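Long-range contact in ECXA (Escherichia coli, PDB 4L63), which is a zinc-binding protein that probably acts as a metallopeptidase, cleaving peptide bonds at its metal site: residues N7-N19 with G167-P179. Numbering follows the deposited sequence.
With ZN (zinc ion), chain G.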
ATOM      1  N   ASN A   7       9.960  -8.745  -0.167  1.00 28.20           N
ATOM      2  CA  ASN A   7       8.682  -8.910  -0.870  1.00 27.89           C
ATOM      3  C   ASN A   7       8.550 -10.276  -1.526  1.00 31.27           C
ATOM      4  O   ASN A   7       7.484 -10.891  -1.490  1.00 29.85           O
ATOM      5  CB  ASN A   7       8.523  -7.809  -1.920  1.00 26.95           C
ATOM      6  CG  ASN A   7       8.217  -6.468  -1.289  1.00 27.57           C
ATOM      7  OD1 ASN A   7       7.813  -6.402  -0.122  1.00 30.71           O
ATOM      8  ND2 ASN A   7       8.410  -5.390  -2.048  1.00 28.31           N
ATOM      9  N   GLU A   8       9.640 -10.755  -2.112  1.00 28.10           N
ATOM     10  CA  GLU A   8       9.597 -12.028  -2.834  1.00 30.95           C
ATOM     11  C   GLU A   8       9.199 -13.194  -1.924  1.00 32.54           C
ATOM     12  O   GLU A   8       8.612 -14.171  -2.382  1.00 31.50           O
ATOM     13  CB  GLU A   8      10.943 -12.313  -3.504  1.00 37.37           C
ATOM     14  CG  GLU A   8      10.962 -13.573  -4.401  1.00 46.77           C
ATOM     15  CD  GLU A   8       9.938 -13.545  -5.535  1.00 58.39           C
ATOM     16  OE1 GLU A   8       9.493 -12.446  -5.937  1.00 59.36           O
ATOM     17  OE2 GLU A   8       9.586 -14.637  -6.040  1.00 60.82           O
ATOM     18  N   GLU A   9       9.487 -13.079  -0.630  1.00 31.80           N
ATOM     19  CA  GLU A   9       9.116 -14.139   0.323  1.00 31.73           C
ATOM     20  C   GLU A   9       7.713 -13.971   0.909  1.00 35.89           C
ATOM     21  O   GLU A   9       7.238 -14.844   1.637  1.00 33.48           O
ATOM     22  CB  GLU A   9      10.138 -14.201   1.461  1.00 36.38           C
ATOM     23  CG  GLU A   9      11.536 -14.598   1.005  1.00 44.32           C
ATOM     24  CD  GLU A   9      12.548 -14.585   2.143  1.00 60.41           C
ATOM     25  OE1 GLU A   9      12.148 -14.814   3.304  1.00 62.90           O
ATOM     26  OE2 GLU A   9      13.742 -14.316   1.876  1.00 57.60           O
ATOM     27  N   LYS A  10       7.061 -12.853   0.595  1.00 31.24           N
ATOM     28  CA  LYS A  10       5.688 -12.597   1.037  1.00 31.75           C
ATOM     29  C   LYS A  10       4.699 -12.743  -0.111  1.00 31.48           C
ATOM     30  O   LYS A  10       3.505 -12.498   0.064  1.00 32.93           O
ATOM     31  CB  LYS A  10       5.545 -11.187   1.619  1.00 31.36           C
ATOM     32  CG  LYS A  10       6.525 -10.831   2.693  1.00 46.07           C
ATOM     33  CD  LYS A  10       6.170  -9.490   3.327  1.00 39.65           C
ATOM     34  CE  LYS A  10       6.369  -8.288   2.384  1.00 34.75           C
ATOM     35  NZ  LYS A  10       6.123  -7.004   3.163  1.00 32.34           N
ATOM     36  N   LYS A  11       5.213 -13.088  -1.288  1.00 30.90           N
ATOM     37  CA  LYS A  11       4.395 -13.202  -2.495  1.00 30.84           C
ATOM     38  C   LYS A  11       3.677 -14.532  -2.487  1.00 32.26           C
ATOM     39  O   LYS A  11       4.302 -15.560  -2.253  1.00 32.94           O
ATOM     40  CB  LYS A  11       5.269 -13.084  -3.752  1.00 30.03           C
ATOM     41  CG  LYS A  11       4.506 -13.183  -5.060  1.00 30.24           C
ATOM     42  CD  LYS A  11       5.486 -13.211  -6.242  1.00 39.28           C
ATOM     43  CE  LYS A  11       6.048 -11.829  -6.522  1.00 44.64           C
ATOM     44  NZ  LYS A  11       7.084 -11.859  -7.593  1.00 52.80           N
ATOM     45  N   VAL A  12       2.377 -14.509  -2.764  1.00 32.91           N
ATOM     46  CA  VAL A  12       1.552 -15.702  -2.692  1.00 34.55           C
ATOM     47  C   VAL A  12       0.920 -15.943  -4.051  1.00 34.96           C
ATOM     48  O   VAL A  12       0.361 -15.023  -4.648  1.00 34.47           O
ATOM     49  CB  VAL A  12       0.451 -15.561  -1.615  1.00 35.59           C
ATOM     50  CG1 VAL A  12      -0.487 -16.782  -1.618  1.00 37.54           C
ATOM     51  CG2 VAL A  12       1.092 -15.357  -0.252  1.00 35.54           C
ATOM     52  N   ILE A  13       1.020 -17.179  -4.529  1.00 36.08           N
ATOM     53  CA  ILE A  13       0.561 -17.534  -5.860  1.00 36.81           C
ATOM     54  C   ILE A  13      -0.570 -18.546  -5.766  1.00 38.92           C
ATOM     55  O   ILE A  13      -0.436 -19.562  -5.089  1.00 40.00           O
ATOM     56  CB  ILE A  13       1.698 -18.125  -6.712  1.00 36.69           C
ATOM     57  CG1 ILE A  13       2.905 -17.173  -6.744  1.00 34.82           C
ATOM     58  CG2 ILE A  13       1.203 -18.491  -8.113  1.00 37.78           C
ATOM     59  CD1 ILE A  13       2.592 -15.798  -7.308  1.00 33.70           C
ATOM     60  N   GLY A  14      -1.678 -18.258  -6.443  1.00 39.70           N
ATOM     61  CA  GLY A  14      -2.842 -19.127  -6.415  1.00 41.95           C
ATOM     62  C   GLY A  14      -2.993 -19.844  -7.743  1.00 44.20           C
ATOM     63  O   GLY A  14      -2.444 -19.403  -8.754  1.00 42.49           O
ATOM     64  N   TYR A  15      -3.727 -20.945  -7.761  1.00 45.63           N
ATOM     65  CA  TYR A  15      -3.901 -21.763  -8.951  1.00 47.43           C
ATOM     66  C   TYR A  15      -5.052 -21.284  -9.797  1.00 48.55           C
ATOM     67  O   TYR A  15      -6.164 -21.352  -9.372  1.00 49.92           O
ATOM     68  CB  TYR A  15      -4.165 -23.189  -8.499  1.00 49.77           C
ATOM     69  CG  TYR A  15      -3.732 -24.276  -9.453  1.00 51.42           C
ATOM     70  CD1 TYR A  15      -3.304 -25.486  -8.992  1.00 52.36           C
ATOM     71  CD2 TYR A  15      -3.769 -24.078 -10.796  1.00 57.31           C
ATOM     72  CE1 TYR A  15      -2.910 -26.470  -9.851  1.00 54.11           C
ATOM     73  CE2 TYR A  15      -3.379 -25.060 -11.663  1.00 59.20           C
ATOM     74  CZ  TYR A  15      -2.957 -26.250 -11.182  1.00 54.91           C
ATOM     75  OH  TYR A  15      -2.577 -27.222 -12.066  1.00 56.94           O
ATOM     76  N   ALA A  16      -4.773 -20.811 -10.991  1.00 48.25           N
ATOM     77  CA  ALA A  16      -5.810 -20.368 -11.917  1.00 49.66           C
ATOM     78  C   ALA A  16      -5.964 -21.384 -13.041  1.00 52.19           C
ATOM     79  O   ALA A  16      -5.048 -22.153 -13.304  1.00 52.31           O
ATOM     80  CB  ALA A  16      -5.480 -19.000 -12.484  1.00 47.84           C
ATOM     81  N   ASP A  17      -7.116 -21.393 -13.700  1.00 54.47           N
ATOM     82  CA  ASP A  17      -7.314 -22.329 -14.805  1.00 57.26           C
ATOM     83  C   ASP A  17      -6.737 -21.794 -16.111  1.00 57.04           C
ATOM     84  O   ASP A  17      -5.983 -20.825 -16.123  1.00 54.54           O
ATOM     85  CB  ASP A  17      -8.797 -22.676 -14.977  1.00 60.33           C
ATOM     86  CG  ASP A  17      -9.674 -21.457 -15.223  1.00 65.06           C
ATOM     87  OD1 ASP A  17      -9.214 -20.471 -15.834  1.00 65.61           O
ATOM     88  OD2 ASP A  17     -10.856 -21.505 -14.829  1.00 64.98           O
ATOM     89  N   HIS A  18      -7.113 -22.422 -17.219  1.00 66.46           N
ATOM     90  CA  HIS A  18      -6.510 -22.097 -18.505  1.00 70.20           C
ATOM     91  C   HIS A  18      -7.020 -20.772 -19.070  1.00 70.10           C
ATOM     92  O   HIS A  18      -6.521 -20.296 -20.091  1.00 76.89           O
ATOM     93  CB  HIS A  18      -6.756 -23.237 -19.496  1.00 73.40           C
ATOM     94  CG  HIS A  18      -6.475 -24.594 -18.929  1.00 78.00           C
ATOM     95  ND1 HIS A  18      -5.218 -25.159 -18.938  1.00 78.59           N
ATOM     96  CD2 HIS A  18      -7.290 -25.496 -18.331  1.00 81.79           C
ATOM     97  CE1 HIS A  18      -5.270 -26.353 -18.373  1.00 79.53           C
ATOM     98  NE2 HIS A  18      -6.516 -26.582 -17.997  1.00 82.89           N
ATOM     99  N   ASN A  19      -8.003 -20.173 -18.401  1.00 67.74           N
ATOM    100  CA  ASN A  19      -8.495 -18.857 -18.798  1.00 59.18           C
ATOM    101  C   ASN A  19      -8.407 -17.815 -17.686  1.00 63.10           C
ATOM    102  O   ASN A  19      -9.283 -16.958 -17.567  1.00 66.37           O
ATOM    103  CB  ASN A  19      -9.937 -18.947 -19.290  1.00 62.48           C
ATOM    104  CG  ASN A  19     -10.051 -19.679 -20.610  1.00 76.53           C
ATOM    105  OD1 ASN A  19      -9.661 -19.157 -21.656  1.00 79.02           O
ATOM    106  ND2 ASN A  19     -10.611 -20.885 -20.574  1.00 71.76           N
ATOM    107  N   GLY A 167      -5.255 -24.577  -2.781  1.00 47.20           N
ATOM    108  CA  GLY A 167      -5.185 -23.846  -4.035  1.00 45.43           C
ATOM    109  C   GLY A 167      -3.989 -22.920  -4.188  1.00 44.36           C
ATOM    110  O   GLY A 167      -3.919 -22.137  -5.148  1.00 41.13           O
ATOM    111  N   LEU A 168      -3.044 -22.994  -3.257  1.00 42.03           N
ATOM    112  CA  LEU A 168      -1.839 -22.173  -3.374  1.00 39.72           C
ATOM    113  C   LEU A 168      -0.716 -22.929  -4.076  1.00 39.83           C
ATOM    114  O   LEU A 168      -0.645 -24.162  -4.031  1.00 41.74           O
ATOM    115  CB  LEU A 168      -1.366 -21.702  -2.000  1.00 39.60           C
ATOM    116  CG  LEU A 168      -2.382 -20.851  -1.237  1.00 40.10           C
ATOM    117  CD1 LEU A 168      -1.773 -20.320   0.050  1.00 38.74           C
ATOM    118  CD2 LEU A 168      -2.900 -19.711  -2.107  1.00 38.11           C
ATOM    119  N   LEU A 169       0.154 -22.174  -4.736  1.00 38.05           N
ATOM    120  CA  LEU A 169       1.343 -22.734  -5.361  1.00 38.19           C
ATOM    121  C   LEU A 169       2.554 -22.175  -4.622  1.00 38.91           C
ATOM    122  O   LEU A 169       2.425 -21.736  -3.477  1.00 36.83           O
ATOM    123  CB  LEU A 169       1.371 -22.405  -6.855  1.00 37.64           C
ATOM    124  CG  LEU A 169       0.173 -22.985  -7.628  1.00 42.33           C
ATOM    125  CD1 LEU A 169       0.059 -22.366  -9.009  1.00 40.82           C
ATOM    126  CD2 LEU A 169       0.263 -24.508  -7.739  1.00 47.15           C
ATOM    127  N   HIS A 170       3.725 -22.186  -5.254  1.00 36.81           N
ATOM    128  CA  HIS A 170       4.918 -21.637  -4.604  1.00 36.12           C
ATOM    129  C   HIS A 170       5.099 -20.161  -4.895  1.00 34.20           C
ATOM    130  O   HIS A 170       4.644 -19.672  -5.925  1.00 33.59           O
ATOM    131  CB  HIS A 170       6.169 -22.385  -5.051  1.00 37.19           C
ATOM    132  CG  HIS A 170       6.171 -23.827  -4.661  1.00 39.37           C
ATOM    133  ND1 HIS A 170       6.589 -24.824  -5.513  1.00 40.84           N
ATOM    134  CD2 HIS A 170       5.804 -24.439  -3.511  1.00 40.61           C
ATOM    135  CE1 HIS A 170       6.475 -25.993  -4.906  1.00 42.88           C
ATOM    136  NE2 HIS A 170       6.006 -25.785  -3.690  1.00 42.81           N
ATOM    137  N   ASN A 171       5.809 -19.475  -4.002  1.00 33.64           N
ATOM    138  CA  ASN A 171       6.000 -18.021  -4.100  1.00 32.08           C
ATOM    139  C   ASN A 171       6.529 -17.559  -5.451  1.00 31.60           C
ATOM    140  O   ASN A 171       6.178 -16.471  -5.915  1.00 31.70           O
ATOM    141  CB  ASN A 171       6.934 -17.535  -2.981  1.00 32.11           C
ATOM    142  CG  ASN A 171       8.394 -17.917  -3.209  1.00 33.00           C
ATOM    143  OD1 ASN A 171       8.728 -19.094  -3.327  1.00 34.37           O
ATOM    144  ND2 ASN A 171       9.281 -16.914  -3.212  1.00 32.53           N
ATOM    145  N   ASN A 172       7.354 -18.381  -6.094  1.00 32.64           N
ATOM    146  CA  ASN A 172       8.022 -17.941  -7.311  1.00 32.59           C
ATOM    147  C   ASN A 172       7.418 -18.521  -8.583  1.00 33.17           C
ATOM    148  O   ASN A 172       8.074 -18.550  -9.635  1.00 33.81           O
ATOM    149  CB  ASN A 172       9.519 -18.287  -7.248  1.00 40.81           C
ATOM    150  CG  ASN A 172       9.773 -19.764  -6.950  1.00 46.87           C
ATOM    151  OD1 ASN A 172       8.862 -20.597  -7.020  1.00 38.70           O
ATOM    152  ND2 ASN A 172      11.029 -20.095  -6.643  1.00 46.20           N
ATOM    153  N   GLU A 173       6.170 -18.980  -8.499  1.00 33.25           N
ATOM    154  CA  GLU A 173       5.562 -19.661  -9.643  1.00 34.23           C
ATOM    155  C   GLU A 173       4.488 -18.844 -10.358  1.00 37.86           C
ATOM    156  O   GLU A 173       3.706 -19.387 -11.148  1.00 34.60           O
ATOM    157  CB  GLU A 173       5.004 -21.016  -9.201  1.00 35.58           C
ATOM    158  CG  GLU A 173       6.116 -22.054  -9.022  1.00 39.12           C
ATOM    159  CD  GLU A 173       5.665 -23.325  -8.330  1.00 50.34           C
ATOM    160  OE1 GLU A 173       4.523 -23.364  -7.815  1.00 49.40           O
ATOM    161  OE2 GLU A 173       6.466 -24.289  -8.306  1.00 46.58           O
ATOM    162  N   GLY A 174       4.483 -17.534 -10.114  1.00 33.17           N
ATOM    163  CA  GLY A 174       3.639 -16.632 -10.876  1.00 31.93           C
ATOM    164  C   GLY A 174       3.969 -16.738 -12.358  1.00 32.93           C
ATOM    165  O   GLY A 174       5.129 -16.614 -12.749  1.00 34.54           O
ATOM    166  N   GLY A 175       2.957 -16.989 -13.177  1.00 33.85           N
ATOM    167  CA  GLY A 175       3.141 -17.066 -14.613  1.00 40.26           C
ATOM    168  C   GLY A 175       3.566 -18.437 -15.115  1.00 45.96           C
ATOM    169  O   GLY A 175       3.623 -18.661 -16.324  1.00 41.94           O
ATOM    170  N   SER A 176       3.863 -19.354 -14.196  1.00 36.69           N
ATOM    171  CA  SER A 176       4.294 -20.702 -14.575  1.00 38.70           C
ATOM    172  C   SER A 176       3.080 -21.564 -14.891  1.00 39.79           C
ATOM    173  O   SER A 176       2.030 -21.410 -14.262  1.00 39.33           O
ATOM    174  CB  SER A 176       5.120 -21.345 -13.458  1.00 46.30           C
ATOM    175  OG  SER A 176       6.382 -20.711 -13.315  1.00 49.81           O
ATOM    176  N   TYR A 177       3.228 -22.469 -15.853  1.00 41.76           N
ATOM    177  CA  TYR A 177       2.128 -23.326 -16.283  1.00 43.57           C
ATOM    178  C   TYR A 177       2.095 -24.648 -15.519  1.00 48.65           C
ATOM    179  O   TYR A 177       3.136 -25.250 -15.246  1.00 45.03           O
ATOM    180  CB  TYR A 177       2.228 -23.592 -17.789  1.00 45.54           C
ATOM    181  CG  TYR A 177       1.733 -22.458 -18.658  1.00 69.73           C
ATOM    182  CD1 TYR A 177       2.409 -21.247 -18.712  1.00 65.02           C
ATOM    183  CD2 TYR A 177       0.604 -22.611 -19.454  1.00 76.54           C
ATOM    184  CE1 TYR A 177       1.961 -20.213 -19.512  1.00 64.36           C
ATOM    185  CE2 TYR A 177       0.152 -21.585 -20.263  1.00 78.79           C
ATOM    186  CZ  TYR A 177       0.835 -20.389 -20.288  1.00 76.55           C
ATOM    187  OH  TYR A 177       0.389 -19.366 -21.092  1.00 84.09           O
ATOM    188  N   PHE A 178       0.888 -25.102 -15.198  1.00 45.56           N
ATOM    189  CA  PHE A 178       0.697 -26.321 -14.425  1.00 46.94           C
ATOM    190  C   PHE A 178      -0.387 -27.172 -15.096  1.00 49.55           C
ATOM    191  O   PHE A 178      -1.016 -26.705 -16.049  1.00 50.04           O
ATOM    192  CB  PHE A 178       0.353 -25.955 -12.975  1.00 45.52           C
ATOM    193  CG  PHE A 178       1.475 -25.257 -12.266  1.00 48.56           C
ATOM    194  CD1 PHE A 178       2.454 -25.985 -11.609  1.00 53.80           C
ATOM    195  CD2 PHE A 178       1.569 -23.872 -12.281  1.00 48.83           C
ATOM    196  CE1 PHE A 178       3.504 -25.348 -10.973  1.00 52.07           C
ATOM    197  CE2 PHE A 178       2.618 -23.229 -11.651  1.00 47.64           C
ATOM    198  CZ  PHE A 178       3.586 -23.970 -10.992  1.00 49.23           C
ATOM    199  N   PRO A 179      -0.586 -28.426 -14.634  1.00 51.54           N
ATOM    200  CA  PRO A 179      -1.539 -29.313 -15.322  1.00 54.46           C
ATOM    201  C   PRO A 179      -2.941 -28.744 -15.531  1.00 56.21           C
ATOM    202  O   PRO A 179      -3.558 -29.046 -16.550  1.00 56.93           O
ATOM    203  CB  PRO A 179      -1.603 -30.528 -14.394  1.00 56.22           C
ATOM    204  CG  PRO A 179      -0.250 -30.597 -13.808  1.00 58.13           C
ATOM    205  CD  PRO A 179       0.187 -29.164 -13.616  1.00 54.09           C
TER
HETATM  206 ZN    ZN G 301       5.222 -27.297  -2.491  1.00 56.60          ZN
HETATM  207  O   HOH W   1       2.280 -19.041  -2.831  1.00 40.85           O
HETATM  208  O   HOH W   2       5.415 -29.771  -2.265  1.00 50.71           O
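E8 and N171 open a contact that illustrates a metzincin-type zinc site beside an N-terminal strand: H160, H164 and H170 bind the zinc, and strand 12-16 packs against the loop that follows the HExxH helix and carries H170, the third ligand. The amide ND2 of N171 donates to E8 O (2.9 Å) from above the carbonyl plane, while N171 OD1 accepts from the backbone of N201, so both ends of the amide are engaged. With CG between the backbone N and the carbonyl carbon (chi1 73°), ND2 faces E8 O, which lies close to the amide plane. K11 bends at chi3 to reach E8 OE1 in a salt bridge, and its CD passes N171 O on the way. V12 CG1 lies 3.8 Å from CD2 of L168, whose side chain also packs on helix 228-239. I13 packs against carbonyls of the type I turn H170-E173, CG1 3.2 Å from H170 O and close to N171 O, with CD1 against G174. Across this turn E173 OE1 accepts from H170 N and OE2 from H170 ND1, both from above the carboxylate plane, which probably helps orient the zinc-binding imidazole. At I13 the backbone O takes a nearly straight bond from L169 N (2.7 Å), and a water links I13 N to L169 O. Together with Y15 N to G167 O (2.9 Å), this makes G14 and L168 a non-hydrogen-bonded antiparallel pair, just after G167 closes the HExxH helix with a Schellman motif. Y15 CD1 then meets L169 CD2, and its OH, hydrogen-bonded to H180 N, sits 3.3 Å from F178 CB.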